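Side-chain contacts in putative flavoprotein decarboxylase (Streptomyces olivoviridis, PDB 6JLS), which acts as an FMN-dependent cysteine decarboxylase in the biosynthesis of thioviridamide: residues A50-P53 with S54-Q57; F58-T61 with N62-R65; P100-A103 with A104-G107; C114-I117 with V118-I121. All blocks are in the same frame, centred on the assembly; numbering follows the deposited sequence.

Contact 1: A50-P53 with S54-Q57; sequences ALTP and SAQQ. With FMN (flavin mononucleotide), chain B.
T52 and A55 close the turn that follows strand 46-51: their CA atoms lie 5.1 Å apart, and the chain passes through T52 and P53 into a 3-10 segment at 54-57, where Q56 N bonds back to P53 O at 3.0 Å and more weakly to T52 O. The side chain of T52 serves two partners through one oxygen. OG1 accepts from A55 N (3.0 Å, N-H...O 152°) and donates to FMN O3P of chain B at 2.5 Å, so the bond from A55 N orients the hydroxyl whose proton goes to the phosphate. A chi1 of 74° puts OG1 opposite the CA hydrogen, within range of both. S54 points away from 50-53; its OG lies 3.2 Å from FMN O5'. Such a turn at the C-terminal end of a parallel strand commonly forms part of the phosphate site in Rossmann-like folds. L51 CB faces A55 CB at 4.2 Å, while L51 CD2 meets CG of Q56 at 3.9 Å, the two side chains crossing at about a right angle. Q57 NE2 gives a weak bond to S54 O, and its OE1 bonds to N62 of the second subunit. The strand end is bonded to both neighbours in the parallel sheet, A50 to M21 and L23 and L51 to L73, while helix 117-124 packs on A50 and T52 and helix 75-81 on P53 and Q56.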
loop_
_atom_site.group_PDB
_atom_site.type_symbol
_atom_site.label_atom_id
_atom_site.label_comp_id
_atom_site.label_asym_id
_atom_site.label_seq_id
_atom_site.Cartn_x
_atom_site.Cartn_y
_atom_site.Cartn_z
ATOM N N ALA A 50 -25.765 -5.326 13.158
ATOM C CA ALA A 50 -24.758 -4.277 13.132
ATOM C C ALA A 50 -23.632 -4.670 14.074
ATOM O O ALA A 50 -23.877 -5.285 15.122
ATOM C CB ALA A 50 -25.339 -2.930 13.564
ATOM N N LEU A 51 -22.400 -4.308 13.701
ATOM C CA LEU A 51 -21.201 -4.690 14.439
ATOM C C LEU A 51 -20.410 -3.444 14.810
ATOM O O LEU A 51 -20.312 -2.500 14.018
ATOM C CB LEU A 51 -20.290 -5.643 13.609
ATOM C CG LEU A 51 -20.738 -7.078 13.289
ATOM C CD1 LEU A 51 -21.988 -7.104 12.440
ATOM C CD2 LEU A 51 -19.634 -7.827 12.561
ATOM N N THR A 52 -19.854 -3.438 16.006
ATOM C CA THR A 52 -18.851 -2.442 16.313
ATOM C C THR A 52 -17.539 -2.835 15.643
ATOM O O THR A 52 -17.326 -4.009 15.314
ATOM C CB THR A 52 -18.634 -2.339 17.820
ATOM O OG1 THR A 52 -17.895 -3.485 18.254
ATOM C CG2 THR A 52 -19.968 -2.238 18.577
ATOM N N PRO A 53 -16.629 -1.882 15.442
ATOM C CA PRO A 53 -15.302 -2.266 14.921
ATOM C C PRO A 53 -14.630 -3.377 15.729
ATOM O O PRO A 53 -14.161 -4.353 15.130
ATOM C CB PRO A 53 -14.513 -0.949 14.971
ATOM C CG PRO A 53 -15.571 0.107 14.800
ATOM C CD PRO A 53 -16.794 -0.422 15.533
ATOM N N SER A 54 -14.600 -3.291 17.072
ATOM C CA SER A 54 -13.962 -4.358 17.848
ATOM C C SER A 54 -14.664 -5.699 17.675
ATOM O O SER A 54 -14.013 -6.748 17.741
ATOM C CB SER A 54 -13.907 -4.001 19.330
ATOM O OG SER A 54 -13.074 -2.879 19.542
ATOM N N ALA A 55 -15.982 -5.697 17.467
ATOM C CA ALA A 55 -16.685 -6.956 17.265
ATOM C C ALA A 55 -16.182 -7.705 16.038
ATOM O O ALA A 55 -16.271 -8.941 15.997
ATOM C CB ALA A 55 -18.188 -6.702 17.141
ATOM N N GLN A 56 -15.651 -6.994 15.041
ATOM C CA GLN A 56 -15.187 -7.632 13.813
ATOM C C GLN A 56 -13.910 -8.442 13.996
ATOM O O GLN A 56 -13.534 -9.180 13.075
ATOM C CB GLN A 56 -14.986 -6.587 12.713
ATOM C CG GLN A 56 -16.289 -5.911 12.349
ATOM C CD GLN A 56 -16.139 -4.881 11.269
ATOM O OE1 GLN A 56 -16.253 -3.672 11.520
ATOM N NE2 GLN A 56 -15.901 -5.344 10.049
ATOM N N GLN A 57 -13.245 -8.359 15.150
ATOM C CA GLN A 57 -12.159 -9.299 15.387
ATOM C C GLN A 57 -12.673 -10.653 15.859
ATOM O O GLN A 57 -11.902 -11.619 15.883
ATOM C CB GLN A 57 -11.141 -8.730 16.386
ATOM C CG GLN A 57 -11.534 -8.826 17.847
ATOM C CD GLN A 57 -10.571 -8.080 18.768
ATOM O OE1 GLN A 57 -9.368 -8.356 18.798
ATOM N NE2 GLN A 57 -11.103 -7.126 19.523
HETATM N N1 FMN B . -14.943 -6.166 26.938
HETATM C C2 FMN B . -16.164 -6.360 27.545
HETATM O O2 FMN B . -16.775 -5.394 27.994
HETATM N N3 FMN B . -16.689 -7.631 27.659
HETATM C C4 FMN B . -16.001 -8.719 27.161
HETATM O O4 FMN B . -16.466 -9.857 27.257
HETATM C C4A FMN B . -14.771 -8.523 26.546
HETATM N N5 FMN B . -14.073 -9.603 26.043
HETATM C C5A FMN B . -12.850 -9.421 25.435
HETATM C C6 FMN B . -12.171 -10.529 24.945
HETATM C C7 FMN B . -10.934 -10.365 24.322
HETATM C C7M FMN B . -10.216 -11.584 23.799
HETATM C C8 FMN B . -10.375 -9.078 24.192
HETATM C C8M FMN B . -9.041 -8.895 23.518
HETATM C C9 FMN B . -11.066 -7.967 24.692
HETATM C C9A FMN B . -12.307 -8.139 25.316
HETATM N N10 FMN B . -13.009 -7.053 25.821
HETATM C C10 FMN B . -14.238 -7.241 26.433
HETATM C "C1'" FMN B . -12.455 -5.664 25.685
HETATM C "C2'" FMN B . -13.169 -4.968 24.516
HETATM O "O2'" FMN B . -12.937 -5.619 23.278
HETATM C "C3'" FMN B . -12.762 -3.505 24.400
HETATM O "O3'" FMN B . -13.280 -2.814 25.511
HETATM C "C4'" FMN B . -13.297 -2.927 23.091
HETATM O "O4'" FMN B . -12.796 -1.633 22.801
HETATM C "C5'" FMN B . -14.818 -2.891 23.092
HETATM O "O5'" FMN B . -15.179 -2.242 21.897
HETATM P P FMN B . -16.710 -2.064 21.470
HETATM O O1P FMN B . -17.570 -1.984 22.719
HETATM O O2P FMN B . -16.855 -0.774 20.693
HETATM O O3P FMN B . -17.150 -3.254 20.655
#

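Contact 2: F58-T61 with N62-R65. With FMN (flavin mononucleotide), chain B.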
loop_
_atom_site.group_PDB
_atom_site.type_symbol
_atom_site.label_atom_id
_atom_site.label_comp_id
_atom_site.label_asym_id
_atom_site.label_seq_id
_atom_site.Cartn_x
_atom_site.Cartn_y
_atom_site.Cartn_z
ATOM N N PHE A 58 -13.964 -10.758 16.178
ATOM C CA PHE A 58 -14.547 -12.000 16.663
ATOM C C PHE A 58 -15.617 -12.583 15.754
ATOM O O PHE A 58 -15.863 -13.786 15.829
ATOM C CB PHE A 58 -15.165 -11.796 18.052
ATOM C CG PHE A 58 -14.210 -11.273 19.085
ATOM C CD1 PHE A 58 -13.110 -12.014 19.474
ATOM C CD2 PHE A 58 -14.439 -10.053 19.696
ATOM C CE1 PHE A 58 -12.246 -11.541 20.439
ATOM C CE2 PHE A 58 -13.581 -9.567 20.668
ATOM C CZ PHE A 58 -12.483 -10.313 21.044
ATOM N N VAL A 59 -16.284 -11.760 14.936
ATOM C CA VAL A 59 -17.293 -12.198 13.972
ATOM C C VAL A 59 -16.970 -11.572 12.634
ATOM O O VAL A 59 -16.630 -10.388 12.566
ATOM C CB VAL A 59 -18.732 -11.783 14.348
ATOM C CG1 VAL A 59 -19.733 -12.881 13.967
ATOM C CG2 VAL A 59 -18.835 -11.361 15.781
ATOM N N THR A 60 -17.121 -12.345 11.568
ATOM C CA THR A 60 -17.046 -11.789 10.227
ATOM C C THR A 60 -18.450 -11.525 9.702
ATOM O O THR A 60 -19.420 -12.178 10.109
ATOM C CB THR A 60 -16.326 -12.736 9.290
ATOM O OG1 THR A 60 -17.194 -13.845 9.005
ATOM C CG2 THR A 60 -15.056 -13.229 9.961
ATOM N N THR A 61 -18.557 -10.550 8.798
ATOM C CA THR A 61 -19.853 -10.283 8.197
ATOM C C THR A 61 -20.288 -11.442 7.316
ATOM O O THR A 61 -21.482 -11.748 7.234
ATOM C CB THR A 61 -19.815 -8.973 7.406
ATOM O OG1 THR A 61 -18.741 -9.012 6.472
ATOM C CG2 THR A 61 -19.588 -7.811 8.342
ATOM N N ASN A 62 -19.338 -12.126 6.685
ATOM C CA ASN A 62 -19.690 -13.256 5.833
ATOM C C ASN A 62 -20.235 -14.430 6.629
ATOM O O ASN A 62 -20.964 -15.252 6.070
ATOM C CB ASN A 62 -18.477 -13.667 4.996
ATOM C CG ASN A 62 -18.309 -12.788 3.786
ATOM O OD1 ASN A 62 -19.020 -11.797 3.643
ATOM N ND2 ASN A 62 -17.387 -13.142 2.899
ATOM N N SER A 63 -19.919 -14.519 7.923
ATOM C CA SER A 63 -20.516 -15.548 8.762
ATOM C C SER A 63 -21.965 -15.239 9.134
ATOM O O SER A 63 -22.710 -16.167 9.479
ATOM C CB SER A 63 -19.687 -15.726 10.030
ATOM O OG SER A 63 -19.941 -14.701 10.975
ATOM N N LEU A 64 -22.378 -13.965 9.072
ATOM C CA LEU A 64 -23.732 -13.518 9.400
ATOM C C LEU A 64 -24.656 -13.462 8.191
ATOM O O LEU A 64 -25.838 -13.807 8.304
ATOM C CB LEU A 64 -23.697 -12.128 10.055
ATOM C CG LEU A 64 -23.034 -12.101 11.435
ATOM C CD1 LEU A 64 -22.497 -10.710 11.742
ATOM C CD2 LEU A 64 -24.003 -12.575 12.516
ATOM N N ARG A 65 -24.137 -13.038 7.038
ATOM C CA ARG A 65 -24.996 -12.790 5.887
ATOM C C ARG A 65 -25.898 -13.965 5.526
ATOM O O ARG A 65 -27.070 -13.711 5.193
ATOM C CB ARG A 65 -24.135 -12.352 4.696
ATOM C CG ARG A 65 -24.087 -10.841 4.552
ATOM C CD ARG A 65 -22.837 -10.365 3.847
ATOM N NE ARG A 65 -22.654 -8.923 3.992
ATOM C CZ ARG A 65 -21.500 -8.299 3.784
ATOM N NH1 ARG A 65 -20.426 -8.995 3.426
ATOM N NH2 ARG A 65 -21.416 -6.984 3.940
HETATM N N1 FMN B . -14.943 -6.166 26.938
HETATM C C2 FMN B . -16.164 -6.360 27.545
HETATM O O2 FMN B . -16.775 -5.394 27.994
HETATM N N3 FMN B . -16.689 -7.631 27.659
HETATM C C4 FMN B . -16.001 -8.719 27.161
HETATM O O4 FMN B . -16.466 -9.857 27.257
HETATM C C4A FMN B . -14.771 -8.523 26.546
HETATM N N5 FMN B . -14.073 -9.603 26.043
HETATM C C5A FMN B . -12.850 -9.421 25.435
HETATM C C6 FMN B . -12.171 -10.529 24.945
HETATM C C7 FMN B . -10.934 -10.365 24.322
HETATM C C7M FMN B . -10.216 -11.584 23.799
HETATM C C8 FMN B . -10.375 -9.078 24.192
HETATM C C8M FMN B . -9.041 -8.895 23.518
HETATM C C9 FMN B . -11.066 -7.967 24.692
HETATM C C9A FMN B . -12.307 -8.139 25.316
HETATM N N10 FMN B . -13.009 -7.053 25.821
HETATM C C10 FMN B . -14.238 -7.241 26.433
HETATM C "C1'" FMN B . -12.455 -5.664 25.685
HETATM C "C2'" FMN B . -13.169 -4.968 24.516
HETATM O "O2'" FMN B . -12.937 -5.619 23.278
HETATM C "C3'" FMN B . -12.762 -3.505 24.400
HETATM O "O3'" FMN B . -13.280 -2.814 25.511
HETATM C "C4'" FMN B . -13.297 -2.927 23.091
HETATM O "O4'" FMN B . -12.796 -1.633 22.801
HETATM C "C5'" FMN B . -14.818 -2.891 23.092
HETATM O "O5'" FMN B . -15.179 -2.242 21.897
HETATM P P FMN B . -16.710 -2.064 21.470
HETATM O O1P FMN B . -17.570 -1.984 22.719
HETATM O O2P FMN B . -16.855 -0.774 20.693
HETATM O O3P FMN B . -17.150 -3.254 20.655
HETATM O O HOH W 1 -17.342 -15.208 12.380
#
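T60 and S63 exchange contacts on one side of the turn, while T61 and R65 run side by side, pointing the same way, on another. T60 is the N-cap of the short helix 61-64: its OG1 accepts from S63 N at 3.0 Å. In return S63 bends its hydroxyl to the T60 carbonyl, OG donating to O at 2.7 Å from a position tilted 21° off the carbonyl plane. Water 1 joins the same two residues, accepting from T60 N and donating to S63 OG, a bridge between the groups that would pair directly in a capping box. T61 sets its CB over the centre of one face of the R65 guanidinium, 4.0 Å above the plane, although R65 is poorly ordered; NH1 of that group adds a weak bond to N62 OD1. V59 and L64 cross at about a right angle, CG1 against CD1 at 4.2 Å, both side chains touching P33. Before the turn, F58 CZ reaches FMN C7 of chain B at 3.6 Å. T60 OG1 also bonds to Q57 O of the second subunit, and N62 ND2 to W79 O of the fourth subunit. The cap hydroxyl therefore accepts within its own helix and bonds to a neighbouring subunit, closing a first helical turn and fastening it across the interface.

Contact 3: P100-A103 with A104-G107. With FMN (flavin mononucleotide), chain B.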
loop_
_atom_site.group_PDB
_atom_site.type_symbol
_atom_site.label_atom_id
_atom_site.label_comp_id
_atom_site.label_asym_id
_atom_site.label_seq_id
_atom_site.Cartn_x
_atom_site.Cartn_y
_atom_site.Cartn_z
ATOM N N PRO A 100 -23.574 -9.625 22.630
ATOM C CA PRO A 100 -23.193 -9.041 23.919
ATOM C C PRO A 100 -23.001 -7.528 23.868
ATOM O O PRO A 100 -22.711 -6.979 22.809
ATOM C CB PRO A 100 -21.875 -9.739 24.231
ATOM C CG PRO A 100 -21.274 -10.009 22.861
ATOM C CD PRO A 100 -22.444 -10.289 21.955
ATOM N N ALA A 101 -23.161 -6.869 25.012
ATOM C CA ALA A 101 -22.853 -5.448 25.170
ATOM C C ALA A 101 -21.632 -5.337 26.074
ATOM O O ALA A 101 -21.700 -5.689 27.257
ATOM C CB ALA A 101 -24.043 -4.682 25.757
ATOM N N THR A 102 -20.520 -4.869 25.515
ATOM C CA THR A 102 -19.300 -4.696 26.285
ATOM C C THR A 102 -19.436 -3.546 27.280
ATOM O O THR A 102 -20.336 -2.709 27.193
ATOM C CB THR A 102 -18.124 -4.369 25.377
ATOM O OG1 THR A 102 -18.449 -3.166 24.675
ATOM C CG2 THR A 102 -17.806 -5.548 24.404
ATOM N N ALA A 103 -18.483 -3.485 28.212
ATOM C CA ALA A 103 -18.406 -2.336 29.108
ATOM C C ALA A 103 -18.271 -1.044 28.314
ATOM O O ALA A 103 -18.920 -0.038 28.633
ATOM C CB ALA A 103 -17.229 -2.494 30.074
ATOM N N ALA A 104 -17.464 -1.076 27.243
ATOM C CA ALA A 104 -17.188 0.130 26.472
ATOM C C ALA A 104 -18.444 0.619 25.781
ATOM O O ALA A 104 -18.760 1.813 25.820
ATOM C CB ALA A 104 -16.071 -0.121 25.453
ATOM N N THR A 105 -19.187 -0.298 25.161
ATOM C CA THR A 105 -20.414 0.084 24.472
ATOM C C THR A 105 -21.494 0.549 25.453
ATOM O O THR A 105 -22.173 1.556 25.204
ATOM C CB THR A 105 -20.898 -1.084 23.616
ATOM O OG1 THR A 105 -20.044 -1.182 22.479
ATOM C CG2 THR A 105 -22.321 -0.862 23.132
ATOM N N LEU A 106 -21.669 -0.171 26.565
ATOM C CA LEU A 106 -22.566 0.285 27.622
ATOM C C LEU A 106 -22.163 1.670 28.128
ATOM O O LEU A 106 -23.020 2.543 28.341
ATOM C CB LEU A 106 -22.552 -0.727 28.768
ATOM C CG LEU A 106 -23.065 -2.131 28.463
ATOM C CD1 LEU A 106 -22.687 -3.070 29.592
ATOM C CD2 LEU A 106 -24.575 -2.113 28.273
ATOM N N GLY A 107 -20.857 1.892 28.309
ATOM C CA GLY A 107 -20.399 3.180 28.803
ATOM C C GLY A 107 -20.674 4.302 27.825
ATOM O O GLY A 107 -21.026 5.416 28.228
HETATM N N1 FMN B . -14.943 -6.166 26.938
HETATM C C2 FMN B . -16.164 -6.360 27.545
HETATM O O2 FMN B . -16.775 -5.394 27.994
HETATM N N3 FMN B . -16.689 -7.631 27.659
HETATM C C4 FMN B . -16.001 -8.719 27.161
HETATM O O4 FMN B . -16.466 -9.857 27.257
HETATM C C4A FMN B . -14.771 -8.523 26.546
HETATM N N5 FMN B . -14.073 -9.603 26.043
HETATM C C5A FMN B . -12.850 -9.421 25.435
HETATM C C6 FMN B . -12.171 -10.529 24.945
HETATM C C7 FMN B . -10.934 -10.365 24.322
HETATM C C7M FMN B . -10.216 -11.584 23.799
HETATM C C8 FMN B . -10.375 -9.078 24.192
HETATM C C8M FMN B . -9.041 -8.895 23.518
HETATM C C9 FMN B . -11.066 -7.967 24.692
HETATM C C9A FMN B . -12.307 -8.139 25.316
HETATM N N10 FMN B . -13.009 -7.053 25.821
HETATM C C10 FMN B . -14.238 -7.241 26.433
HETATM C "C1'" FMN B . -12.455 -5.664 25.685
HETATM C "C2'" FMN B . -13.169 -4.968 24.516
HETATM O "O2'" FMN B . -12.937 -5.619 23.278
HETATM C "C3'" FMN B . -12.762 -3.505 24.400
HETATM O "O3'" FMN B . -13.280 -2.814 25.511
HETATM C "C4'" FMN B . -13.297 -2.927 23.091
HETATM O "O4'" FMN B . -12.796 -1.633 22.801
HETATM C "C5'" FMN B . -14.818 -2.891 23.092
HETATM O "O5'" FMN B . -15.179 -2.242 21.897
HETATM P P FMN B . -16.710 -2.064 21.470
HETATM O O1P FMN B . -17.570 -1.984 22.719
HETATM O O2P FMN B . -16.855 -0.774 20.693
HETATM O O3P FMN B . -17.150 -3.254 20.655
#
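T102 is the N-cap of helix 103-110, its OG1 taking the N-H of T105, and its side chain is spent on that turn and on FMN of chain B together. T102 CB comes first: it rests 3.1 Å from FMN O2, beside the pyrimidine end of the flavin. From it the methyl, T102 CG2, goes anti to the carbonyl carbon and lies against FMN C2 at 3.6 Å. The other branch, T102 OG1, is set by a chi1 of 59°; it accepts from T105 N at 3.0 Å in a nearly straight bond (165°) and donates to FMN O1P across a very short 2.4 Å, a value to be taken with reserve. OG1 is also bonded to S24 OG. T105, one turn on, brings its own OG1 to the same phosphate oxygen, donating to O1P at 2.6 Å. This is the N-cap of helix 103-110 placed at the end of strand 95-101, as in Rossmann-like flavoprotein folds, where a helix start meets the phosphate; the N-terminal end of the helix would probably help to stabilise the phosphate's negative charge. A103 N then donates to FMN O2 (2.6 Å, 164°), so the same short turn grips both the phosphate and the flavin ring. Behind it the backbone winds regularly, with L106 N on T102 O and G107 N on A103 O. L106 turns from the ligand: its CG lies close to T102 O, CD2 packs on A101 CB at 3.6 Å, and the side chain also touches L131 and P133 of strand 129-133. A103 and A104 pack on C114 of the third subunit.

Contact 4: C114-I117 with V118-I121; sequences CDNI and VTQI. With FMN (flavin mononucleotide), chain C.
N116 is the N-cap of helix 117-124, and its OD1 meets T119. V118 comes first along the helix; its CB rests 3.9 Å from N116 OD1, and its side chain packs onto A50 and T52. T119 is next: its backbone N gives OD1 of N116 the capping bond, 2.9 Å and almost straight at 171°, approaching nearly in line with the side-chain C=O. The T119 hydroxyl OG1 lies 2.7 Å from N116 OD1 and 2.9 Å from N116 O, two acceptors within range of one proton. Q120 donates from N to N116 O at 2.9 Å; its side chain, extended beyond CG, passes C114 O and carries NE2 to 3.2 Å from C3' of FMN in chain C, while OE1 bonds to H86. I121 repeats the helical bond, N to I117 O, and sets CD1 on I117 CG2 at 4.0 Å. Ahead of the cap, C114 O accepts from the FMN O3' hydroxyl at 2.6 Å. The arrangement is an asparagine N-cap at a subunit interface, where this chain adds to the ribityl part of a flavin site that the fifth subunit largely forms.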
loop_
_atom_site.group_PDB
_atom_site.type_symbol
_atom_site.label_atom_id
_atom_site.label_comp_id
_atom_site.label_asym_id
_atom_site.label_seq_id
_atom_site.Cartn_x
_atom_site.Cartn_y
_atom_site.Cartn_z
ATOM N N CYS A 114 -22.387 8.364 20.777
ATOM C CA CYS A 114 -22.609 7.422 19.673
ATOM C C CYS A 114 -21.584 7.655 18.566
ATOM O O CYS A 114 -21.860 8.294 17.557
ATOM C CB CYS A 114 -24.027 7.547 19.144
ATOM S SG CYS A 114 -24.504 9.272 18.923
ATOM N N ASP A 115 -20.391 7.092 18.743
ATOM C CA ASP A 115 -19.313 7.297 17.788
ATOM C C ASP A 115 -19.170 6.165 16.763
ATOM O O ASP A 115 -18.258 6.214 15.935
ATOM C CB ASP A 115 -17.990 7.499 18.532
ATOM C CG ASP A 115 -17.517 6.243 19.243
ATOM O OD1 ASP A 115 -18.279 5.254 19.311
ATOM O OD2 ASP A 115 -16.370 6.240 19.734
ATOM N N ASN A 116 -20.020 5.140 16.811
ATOM C CA ASN A 116 -20.060 4.124 15.768
ATOM C C ASN A 116 -21.508 3.811 15.431
ATOM O O ASN A 116 -22.440 4.242 16.115
ATOM C CB ASN A 116 -19.316 2.837 16.170
ATOM C CG ASN A 116 -19.814 2.244 17.480
ATOM O OD1 ASN A 116 -20.989 2.390 17.850
ATOM N ND2 ASN A 116 -18.918 1.577 18.197
ATOM N N ILE A 117 -21.662 3.005 14.380
ATOM C CA ILE A 117 -22.969 2.666 13.825
ATOM C C ILE A 117 -23.839 1.938 14.848
ATOM O O ILE A 117 -25.051 2.167 14.913
ATOM C CB ILE A 117 -22.768 1.854 12.528
ATOM C CG1 ILE A 117 -22.957 2.759 11.308
ATOM C CG2 ILE A 117 -23.667 0.638 12.461
ATOM C CD1 ILE A 117 -21.952 3.885 11.229
ATOM N N VAL A 118 -23.252 1.072 15.678
ATOM C CA VAL A 118 -24.054 0.365 16.680
ATOM C C VAL A 118 -24.651 1.349 17.696
ATOM O O VAL A 118 -25.863 1.327 17.964
ATOM C CB VAL A 118 -23.229 -0.737 17.369
ATOM C CG1 VAL A 118 -23.924 -1.184 18.672
ATOM C CG2 VAL A 118 -23.066 -1.936 16.431
ATOM N N THR A 119 -23.821 2.225 18.274
ATOM C CA THR A 119 -24.338 3.180 19.252
ATOM C C THR A 119 -25.291 4.182 18.616
ATOM O O THR A 119 -26.231 4.638 19.279
ATOM C CB THR A 119 -23.194 3.918 19.951
ATOM O OG1 THR A 119 -22.283 4.439 18.966
ATOM C CG2 THR A 119 -22.450 2.975 20.899
ATOM N N GLN A 120 -25.076 4.538 17.341
ATOM C CA GLN A 120 -26.013 5.433 16.665
ATOM C C GLN A 120 -27.369 4.766 16.458
ATOM O O GLN A 120 -28.415 5.420 16.576
ATOM C CB GLN A 120 -25.443 5.887 15.328
ATOM C CG GLN A 120 -24.342 6.908 15.441
ATOM C CD GLN A 120 -23.602 7.042 14.138
ATOM O OE1 GLN A 120 -24.214 7.190 13.087
ATOM N NE2 GLN A 120 -22.276 6.938 14.189
ATOM N N ILE A 121 -27.373 3.463 16.146
ATOM C CA ILE A 121 -28.638 2.756 15.978
ATOM C C ILE A 121 -29.428 2.754 17.283
ATOM O O ILE A 121 -30.634 3.014 17.291
ATOM C CB ILE A 121 -28.391 1.332 15.457
ATOM C CG1 ILE A 121 -28.130 1.355 13.940
ATOM C CG2 ILE A 121 -29.589 0.435 15.764
ATOM C CD1 ILE A 121 -27.473 0.065 13.406
HETATM N N1 FMN C . -24.825 12.732 14.443
HETATM C C2 FMN C . -25.325 13.846 15.080
HETATM O O2 FMN C . -25.172 13.968 16.292
HETATM N N3 FMN C . -26.003 14.810 14.363
HETATM C C4 FMN C . -26.182 14.672 13.001
HETATM O O4 FMN C . -26.784 15.532 12.354
HETATM C C4A FMN C . -25.675 13.549 12.359
HETATM N N5 FMN C . -25.847 13.401 10.996
HETATM C C5A FMN C . -25.352 12.289 10.349
HETATM C C6 FMN C . -25.546 12.166 8.980
HETATM C C7 FMN C . -25.049 11.051 8.305
HETATM C C7M FMN C . -25.274 10.940 6.818
HETATM C C8 FMN C . -24.352 10.052 9.013
HETATM C C8M FMN C . -23.811 8.847 8.291
HETATM C C9 FMN C . -24.163 10.183 10.395
HETATM C C9A FMN C . -24.665 11.305 11.065
HETATM N N10 FMN C . -24.492 11.456 12.435
HETATM C C10 FMN C . -24.993 12.574 13.081
HETATM C "C1'" FMN C . -23.739 10.421 13.220
HETATM C "C2'" FMN C . -22.315 10.942 13.471
HETATM O "O2'" FMN C . -21.594 11.138 12.266
HETATM C "C3'" FMN C . -21.528 10.010 14.382
HETATM O "O3'" FMN C . -22.092 10.074 15.671
HETATM C "C4'" FMN C . -20.060 10.430 14.400
HETATM O "O4'" FMN C . -19.216 9.501 15.059
HETATM C "C5'" FMN C . -19.893 11.803 15.037
HETATM O "O5'" FMN C . -18.505 12.023 15.097
HETATM P P FMN C . -17.899 13.401 15.637
HETATM O O1P FMN C . -18.851 13.999 16.657
HETATM O O2P FMN C . -16.573 13.121 16.311
HETATM O O3P FMN C . -17.743 14.369 14.492
#

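Contacts 1 and 3 close on the phosphate of the same chain B FMN from the ends of strands 46-51 and 95-101, which flank strand 18-23, T52 CG2 lying 4.0 Å from T105 OG1, with centres about 12 Å apart. Contact 2 continues from contact 1: L51 CD1 packs on L64 CD1 at 3.7 Å, and F58 extends the pocket to the far end of the flavin. C114 and Q120 of contact 4 face the FMN of chain C, while N116 also nears the chain B phosphate and V118 CG2 sits 3.5 Å from L51 C. C114 of the third subunit bonds to the FMN of contacts 1 to 3, as C114 O here does to the chain C FMN, held by the fifth subunit.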